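Local coordinates for vacuolar-sorting protein BRO1 (Saccharomyces cerevisiae, PDB 1ZB1) that takes part in concentrating and sorting cargo proteins at the multivesicular body and recruits the DOA4 deubiquitinase to endosomes, its Bro1 domain being the part crystallised here, at residues 189-194 with 342-347; 214-219 with 336-341; 221-226 with 250-255. All blocks are in the same frame, centred on the assembly; numbering follows the deposited sequence.

Contact 1. Residues 189-194 with 342-347; sequences EAQELF and DAIKSP
An Asx turn in the long connection between helices 303-322 and 349-371 of the Bro1 domain is held against helix 176-198 by a hydrogen bond to one glutamine and by apolar packing on Ala190 and Phe194. Gln191 OE1 accepts the backbone N-H of Ala343 at 2.9 Å, with an N-H...O angle of 159°. The N-H lies in the plane of the amide and meets a lone pair of OE1, so the bond is well formed on both sides. Ile344 crosses the glutamine obliquely, and its CD1 comes within 3.0 Å of Gln191 OE1, a tight approach of a methyl to a polar atom. Its CG1 lies 3.6 Å from Ala190 CB, which faces the loop from the preceding helix position. About a turn further along the helix, Phe194 turns a face of its ring to Ala343 CB, 3.8 Å from the ring centroid and displaced toward the rim. This is a CH-pi contact; Phe194 CG is anti to its backbone N (chi1 -172°), which carries the ring out to the loop.

Two features set these groups in place. In Gln191 CG is anti to the backbone N, and the chain then bends at chi2 (69°), which carries the amide from the helix flank to the loop. With OE1 turned to Ala343, NE2 is directed to the backbone O of Leu214 on helix 208-230 and, weakly, to that of Leu341, so both ends of the buried amide have partners and its orientation is fixed. On the loop side, Asp342 OD1 also accepts from His187 NE2, one helical turn before Gln191. The same oxygen closes the Asx turn through its anti lone pair, receiving Ile344 N at 3.1 Å.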
# COMPACT_ATOMS: atom_id res chain seq x y z
N GLU A 189 1.31 2.92 6.19
CA GLU A 189 -0.02 2.77 6.78
C GLU A 189 -0.13 1.51 7.63
O GLU A 189 -0.78 1.52 8.68
CB GLU A 189 -1.11 2.77 5.71
CG GLU A 189 -1.23 4.10 4.95
CD GLU A 189 -2.41 4.13 3.99
OE1 GLU A 189 -2.79 3.05 3.49
OE2 GLU A 189 -2.94 5.23 3.72
N ALA A 190 0.50 0.43 7.18
CA ALA A 190 0.47 -0.82 7.95
C ALA A 190 1.13 -0.59 9.32
O ALA A 190 0.58 -0.97 10.35
CB ALA A 190 1.19 -1.93 7.18
N GLN A 191 2.30 0.03 9.31
CA GLN A 191 3.05 0.34 10.54
C GLN A 191 2.20 1.25 11.43
O GLN A 191 2.08 1.03 12.64
CB GLN A 191 4.37 1.04 10.20
CG GLN A 191 5.23 1.48 11.40
CD GLN A 191 5.82 0.31 12.18
OE1 GLN A 191 5.99 -0.78 11.64
NE2 GLN A 191 6.16 0.54 13.45
N GLU A 192 1.60 2.27 10.82
CA GLU A 192 0.75 3.20 11.56
C GLU A 192 -0.39 2.48 12.27
O GLU A 192 -0.67 2.75 13.45
CB GLU A 192 0.20 4.27 10.60
CG GLU A 192 -0.88 5.14 11.20
CD GLU A 192 -1.33 6.25 10.25
OE1 GLU A 192 -1.33 6.03 9.02
OE2 GLU A 192 -1.69 7.33 10.75
N LEU A 193 -1.06 1.57 11.58
CA LEU A 193 -2.17 0.82 12.19
C LEU A 193 -1.67 -0.06 13.33
O LEU A 193 -2.39 -0.31 14.30
CB LEU A 193 -2.88 -0.03 11.13
CG LEU A 193 -4.26 0.44 10.64
CD1 LEU A 193 -4.32 1.95 10.54
CD2 LEU A 193 -4.57 -0.20 9.30
N PHE A 194 -0.42 -0.52 13.23
CA PHE A 194 0.15 -1.37 14.28
C PHE A 194 0.30 -0.55 15.56
O PHE A 194 0.00 -1.02 16.66
CB PHE A 194 1.52 -1.91 13.84
CG PHE A 194 2.10 -2.93 14.78
CD1 PHE A 194 1.56 -4.21 14.83
CD2 PHE A 194 3.15 -2.61 15.62
CE1 PHE A 194 2.08 -5.17 15.72
CE2 PHE A 194 3.68 -3.55 16.51
CZ PHE A 194 3.13 -4.83 16.56
N ASP A 342 10.61 -1.29 12.97
CA ASP A 342 9.70 -1.60 11.85
C ASP A 342 9.03 -2.95 12.15
O ASP A 342 9.70 -3.98 12.15
CB ASP A 342 10.51 -1.71 10.56
CG ASP A 342 9.64 -1.74 9.31
OD1 ASP A 342 8.47 -2.17 9.39
OD2 ASP A 342 10.14 -1.35 8.24
N ALA A 343 7.72 -2.95 12.37
CA ALA A 343 7.00 -4.18 12.69
C ALA A 343 6.37 -4.92 11.51
O ALA A 343 5.75 -5.97 11.70
CB ALA A 343 5.92 -3.88 13.73
N ILE A 344 6.52 -4.39 10.30
CA ILE A 344 5.92 -5.02 9.13
C ILE A 344 6.88 -5.87 8.31
O ILE A 344 7.85 -5.37 7.74
CB ILE A 344 5.25 -3.95 8.21
CG1 ILE A 344 3.98 -3.41 8.87
CG2 ILE A 344 4.87 -4.56 6.87
CD1 ILE A 344 4.19 -2.73 10.18
N LYS A 345 6.59 -7.16 8.25
CA LYS A 345 7.40 -8.11 7.48
C LYS A 345 6.58 -8.52 6.27
O LYS A 345 5.61 -9.28 6.40
CB LYS A 345 7.73 -9.33 8.33
CG LYS A 345 8.51 -9.02 9.61
CD LYS A 345 8.78 -10.29 10.41
CE LYS A 345 9.55 -10.00 11.69
NZ LYS A 345 9.85 -11.24 12.45
N SER A 346 6.96 -8.04 5.09
CA SER A 346 6.21 -8.36 3.89
C SER A 346 6.60 -9.69 3.26
O SER A 346 7.79 -10.01 3.13
CB SER A 346 6.38 -7.26 2.84
OG SER A 346 7.66 -7.32 2.24
N PRO A 347 5.60 -10.49 2.87
CA PRO A 347 5.83 -11.79 2.25
C PRO A 347 6.16 -11.52 0.78
O PRO A 347 6.01 -10.39 0.32
CB PRO A 347 4.49 -12.48 2.42
CG PRO A 347 3.53 -11.35 2.22
CD PRO A 347 4.16 -10.23 3.03

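Contact 2. Residues 214-219 with 336-341; sequences LSRATC and DSIKAL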
# COMPACT_ATOMS: atom_id res chain seq x y z
N LEU A 214 8.20 2.26 17.84
CA LEU A 214 7.27 1.97 16.75
C LEU A 214 6.80 3.26 16.09
O LEU A 214 6.60 3.31 14.87
CB LEU A 214 6.06 1.19 17.26
CG LEU A 214 6.35 -0.24 17.74
CD1 LEU A 214 5.13 -0.80 18.44
CD2 LEU A 214 6.74 -1.10 16.55
N SER A 215 6.63 4.31 16.90
CA SER A 215 6.20 5.60 16.39
C SER A 215 7.29 6.21 15.54
O SER A 215 7.02 6.82 14.52
CB SER A 215 5.86 6.54 17.55
OG SER A 215 4.65 6.15 18.18
N ARG A 216 8.54 6.04 15.97
CA ARG A 216 9.65 6.59 15.21
C ARG A 216 9.69 5.95 13.83
O ARG A 216 9.94 6.62 12.83
CB ARG A 216 10.98 6.37 15.92
CG ARG A 216 12.14 7.06 15.22
CD ARG A 216 11.91 8.57 15.18
NE ARG A 216 12.69 9.23 14.14
CZ ARG A 216 14.02 9.23 14.08
NH1 ARG A 216 14.74 8.59 15.00
NH2 ARG A 216 14.63 9.86 13.08
N ALA A 217 9.44 4.64 13.79
CA ALA A 217 9.45 3.93 12.52
C ALA A 217 8.34 4.45 11.60
O ALA A 217 8.55 4.61 10.40
CB ALA A 217 9.29 2.43 12.76
N THR A 218 7.17 4.74 12.17
CA THR A 218 6.05 5.26 11.39
C THR A 218 6.46 6.58 10.74
O THR A 218 6.18 6.82 9.56
CB THR A 218 4.81 5.50 12.28
OG1 THR A 218 4.46 4.27 12.94
CG2 THR A 218 3.62 5.96 11.44
N CYS A 219 7.14 7.41 11.51
CA CYS A 219 7.62 8.70 11.02
C CYS A 219 8.58 8.49 9.86
O CYS A 219 8.41 9.08 8.79
CB CYS A 219 8.33 9.46 12.15
SG CYS A 219 9.35 10.83 11.56
N ASP A 336 18.68 10.53 17.34
CA ASP A 336 18.96 9.11 17.10
C ASP A 336 19.02 8.33 18.41
O ASP A 336 19.49 7.19 18.44
CB ASP A 336 20.27 8.95 16.32
CG ASP A 336 20.15 9.44 14.89
OD1 ASP A 336 21.16 9.37 14.15
OD2 ASP A 336 19.06 9.88 14.50
N SER A 337 18.55 8.95 19.48
CA SER A 337 18.52 8.31 20.79
C SER A 337 17.36 7.32 20.77
O SER A 337 17.36 6.33 21.50
CB SER A 337 18.30 9.36 21.89
OG SER A 337 18.26 8.76 23.17
N ILE A 338 16.38 7.59 19.92
CA ILE A 338 15.21 6.73 19.77
C ILE A 338 15.47 5.82 18.58
O ILE A 338 15.59 6.29 17.45
CB ILE A 338 13.93 7.54 19.51
CG1 ILE A 338 13.72 8.56 20.62
CG2 ILE A 338 12.73 6.60 19.43
CD1 ILE A 338 12.51 9.45 20.43
N LYS A 339 15.54 4.52 18.84
CA LYS A 339 15.81 3.53 17.80
C LYS A 339 14.52 2.95 17.20
O LYS A 339 13.82 2.16 17.84
CB LYS A 339 16.68 2.42 18.38
CG LYS A 339 17.91 2.96 19.09
CD LYS A 339 18.53 1.92 20.01
CE LYS A 339 19.65 2.54 20.84
NZ LYS A 339 20.20 1.57 21.84
N ALA A 340 14.23 3.34 15.97
CA ALA A 340 13.03 2.90 15.26
C ALA A 340 12.87 1.38 15.16
O ALA A 340 13.84 0.64 15.01
CB ALA A 340 13.01 3.51 13.86
N LEU A 341 11.62 0.93 15.25
CA LEU A 341 11.29 -0.49 15.16
C LEU A 341 10.21 -0.72 14.10
O LEU A 341 9.04 -0.38 14.32
CB LEU A 341 10.81 -1.01 16.51
CG LEU A 341 10.44 -2.50 16.55
CD1 LEU A 341 11.67 -3.33 16.28
CD2 LEU A 341 9.84 -2.86 17.91
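Arg216 lays the aliphatic part of its side chain across the extended run from Ile338 to Leu341, its CB 3.9 Å from Ile338 CG2 and its CG 3.9 Å from Ala340 CB. CG is anti to the backbone N (chi1 -174°), and a bend at chi2 sends the rest of the chain along the loop. The guanidinium consequently reaches the Ile338 carbonyl edge-on, that oxygen lying near the plane of the group. Beyond it, Asp336 OD2 stands 4.5 Å from Arg216 NH1, too far for a salt bridge; the carboxylate may still lend some electrostatic attraction, although Asp336 is poorly ordered.

Here the non-helical connection that follows helix 303-322 runs over the surface of helix 208-230 in the Bro1 domain, and small residues let its backbone come close. Ala217 and Ala340 have their CA atoms 4.6 Å apart, and their methyl carbons, CB to CB, meet at 4.0 Å. Ala217 CB also abuts the backbone carbonyl of the next loop residue, at 3.2 Å from Leu341 O. A backbone hydrogen bond between Leu341 and Lys213 adds a polar tie to this apolar packing.

Leu214 and Leu341 lie side by side and point the same way, with CD2 of Leu214 3.8 Å from CD2 of Leu341. Leu214 starts away from the loop, and it is the CD2 branch that returns to it, while the leucine also packs on Phe194 and Leu198 of helix 176-198. Its carbonyl oxygen accepts from Thr218 N, Gln191 NE2 and the Thr218 hydroxyl, with OG1 of Thr218 3.0 Å from Leu214 O, above the carbonyl plane.

Contact 3. Residues 221-226 with 250-255; sequences LFQKCH and CKLHFY
Helices 208-230 and 242-269 follow one another in the chain and form a helical hairpin of the Bro1 domain. Their segments 221-226 and 250-255 run antiparallel, with axes 8.6 Å apart at an angle of 151°. The CA atoms come nearest at Phe222 and Leu252, 5.4 Å apart.

The Phe222 ring is covered on one face by the extended chain of Lys251. Lys251 CD lies 3.8 Å from the centroid of that ring, 28° off its normal, which makes a CH-pi contact displaced toward the rim at CZ. The aliphatic chain thus crosses the ring obliquely on its way to the ammonium group, whose NZ is salt-bridged to Glu192 of helix 176-198 and also hydrogen-bonded to Tyr9 O. The Glu192 carboxylate would offset the charge of this buried lysine, and the two partners together hold the far end of the chain that covers the ring.

On the other side of the contact Leu252 reaches for His226. Its CG takes the crowded position between the backbone N and the carbonyl carbon (chi1 86°), and Leu252 CD2 projects over one face of the imidazole, 3.5 Å from His226 CG. The ring's ND1 is hydrogen-bonded to Thr249 OG1, just before the segment, a bond that would restrain the rotation of the imidazole beneath the methyl. No hydrogen bond joins the two segments directly; the joining is done by aliphatic groups over two rings and by apolar packing of Phe222 CB on Leu252 CB, in the close antiparallel packing of sequence-adjacent helices that builds this part of the largely helical Bro1 domain.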
# COMPACT_ATOMS: atom_id res chain seq x y z
N LEU A 221 8.91 6.01 7.85
CA LEU A 221 8.21 5.48 6.68
C LEU A 221 7.49 6.58 5.90
O LEU A 221 7.57 6.64 4.67
CB LEU A 221 7.22 4.40 7.13
CG LEU A 221 7.65 2.93 7.06
CD1 LEU A 221 9.16 2.80 6.96
CD2 LEU A 221 7.11 2.19 8.28
N PHE A 222 6.77 7.46 6.59
CA PHE A 222 6.08 8.54 5.90
C PHE A 222 7.10 9.53 5.34
O PHE A 222 6.82 10.24 4.37
CB PHE A 222 5.07 9.22 6.83
CG PHE A 222 3.76 8.49 6.93
CD1 PHE A 222 2.89 8.44 5.84
CD2 PHE A 222 3.41 7.81 8.09
CE1 PHE A 222 1.69 7.73 5.90
CE2 PHE A 222 2.21 7.09 8.17
CZ PHE A 222 1.35 7.05 7.07
N GLN A 223 8.29 9.56 5.93
CA GLN A 223 9.38 10.43 5.48
C GLN A 223 9.75 10.03 4.04
O GLN A 223 10.11 10.88 3.22
CB GLN A 223 10.59 10.27 6.41
CG GLN A 223 11.80 11.13 6.07
CD GLN A 223 11.53 12.61 6.21
OE1 GLN A 223 11.02 13.25 5.29
NE2 GLN A 223 11.84 13.17 7.38
N LYS A 224 9.67 8.74 3.75
CA LYS A 224 9.99 8.22 2.41
C LYS A 224 9.02 8.76 1.36
O LYS A 224 9.42 9.13 0.26
CB LYS A 224 9.92 6.69 2.39
CG LYS A 224 11.03 5.96 3.12
CD LYS A 224 10.84 4.46 2.93
CE LYS A 224 11.90 3.63 3.64
NZ LYS A 224 11.62 2.17 3.50
N CYS A 225 7.73 8.76 1.71
CA CYS A 225 6.68 9.25 0.81
C CYS A 225 6.83 10.76 0.64
O CYS A 225 6.67 11.30 -0.45
CB CYS A 225 5.30 8.92 1.39
SG CYS A 225 4.99 7.15 1.70
N HIS A 226 7.12 11.43 1.75
CA HIS A 226 7.32 12.87 1.76
C HIS A 226 8.43 13.22 0.78
O HIS A 226 8.26 14.07 -0.09
CB HIS A 226 7.72 13.33 3.17
CG HIS A 226 8.08 14.78 3.25
ND1 HIS A 226 7.16 15.77 3.47
CD2 HIS A 226 9.28 15.40 3.11
CE1 HIS A 226 7.76 16.95 3.46
NE2 HIS A 226 9.05 16.75 3.25
N CYS A 250 1.94 15.90 7.48
CA CYS A 250 1.38 16.03 8.82
C CYS A 250 1.75 14.79 9.65
O CYS A 250 2.27 14.91 10.77
CB CYS A 250 -0.13 16.18 8.75
SG CYS A 250 -0.92 16.49 10.35
N LYS A 251 1.50 13.62 9.09
CA LYS A 251 1.80 12.36 9.78
C LYS A 251 3.26 12.21 10.17
O LYS A 251 3.57 11.76 11.27
CB LYS A 251 1.35 11.16 8.93
CG LYS A 251 -0.17 10.98 8.85
CD LYS A 251 -0.57 9.65 8.19
CE LYS A 251 -2.08 9.42 8.27
NZ LYS A 251 -2.52 8.16 7.60
N LEU A 252 4.18 12.60 9.29
CA LEU A 252 5.59 12.45 9.62
C LEU A 252 5.96 13.27 10.86
O LEU A 252 6.66 12.77 11.74
CB LEU A 252 6.48 12.83 8.43
CG LEU A 252 6.91 14.25 8.10
CD1 LEU A 252 8.02 14.68 9.05
CD2 LEU A 252 7.43 14.28 6.66
N HIS A 253 5.50 14.52 10.94
CA HIS A 253 5.79 15.34 12.11
C HIS A 253 5.01 14.83 13.33
O HIS A 253 5.54 14.77 14.43
CB HIS A 253 5.42 16.81 11.87
CG HIS A 253 6.33 17.50 10.91
ND1 HIS A 253 7.68 17.67 11.15
CD2 HIS A 253 6.08 18.08 9.71
CE1 HIS A 253 8.22 18.32 10.14
NE2 HIS A 253 7.28 18.58 9.25
N PHE A 254 3.75 14.46 13.12
CA PHE A 254 2.93 13.98 14.23
C PHE A 254 3.48 12.73 14.91
O PHE A 254 3.48 12.62 16.14
CB PHE A 254 1.50 13.69 13.78
CG PHE A 254 0.61 13.21 14.89
CD1 PHE A 254 0.19 14.08 15.88
CD2 PHE A 254 0.23 11.87 14.96
CE1 PHE A 254 -0.61 13.63 16.93
CE2 PHE A 254 -0.57 11.41 16.00
CZ PHE A 254 -0.99 12.30 16.99
N TYR A 255 3.95 11.77 14.11
CA TYR A 255 4.48 10.56 14.70
C TYR A 255 5.86 10.78 15.31
O TYR A 255 6.24 10.10 16.27
CB TYR A 255 4.45 9.42 13.67
CG TYR A 255 3.04 8.89 13.53
CD1 TYR A 255 2.42 8.26 14.61
CD2 TYR A 255 2.29 9.09 12.37
CE1 TYR A 255 1.08 7.86 14.55
CE2 TYR A 255 0.96 8.68 12.30
CZ TYR A 255 0.36 8.07 13.39
OH TYR A 255 -0.97 7.70 13.35

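How the contacts relate
Of the helices involved, 176-198 comes first along the chain from the N terminus, then helices 208-230 and 242-269, and finally the connection between helices 303-322 and 349-371. Contact 1 closes the longest loop, from 189-194 to 342-347. Contact 2 lies within it, from 214-219 to 336-341, and contact 3, from 221-226 to 250-255, within both; none cross. Consecutive pieces of the late connection thus meet two successive helices in reverse order, contact 2 on helix 208-230 before contact 1 on helix 176-198. Centres 12 to 14 Å apart make one continuous cluster. Glu192, on the contact 1 helix, joins contact 3 by hydrogen-bonding Tyr255, while Thr218 packs on Tyr255 between contacts 2 and 3.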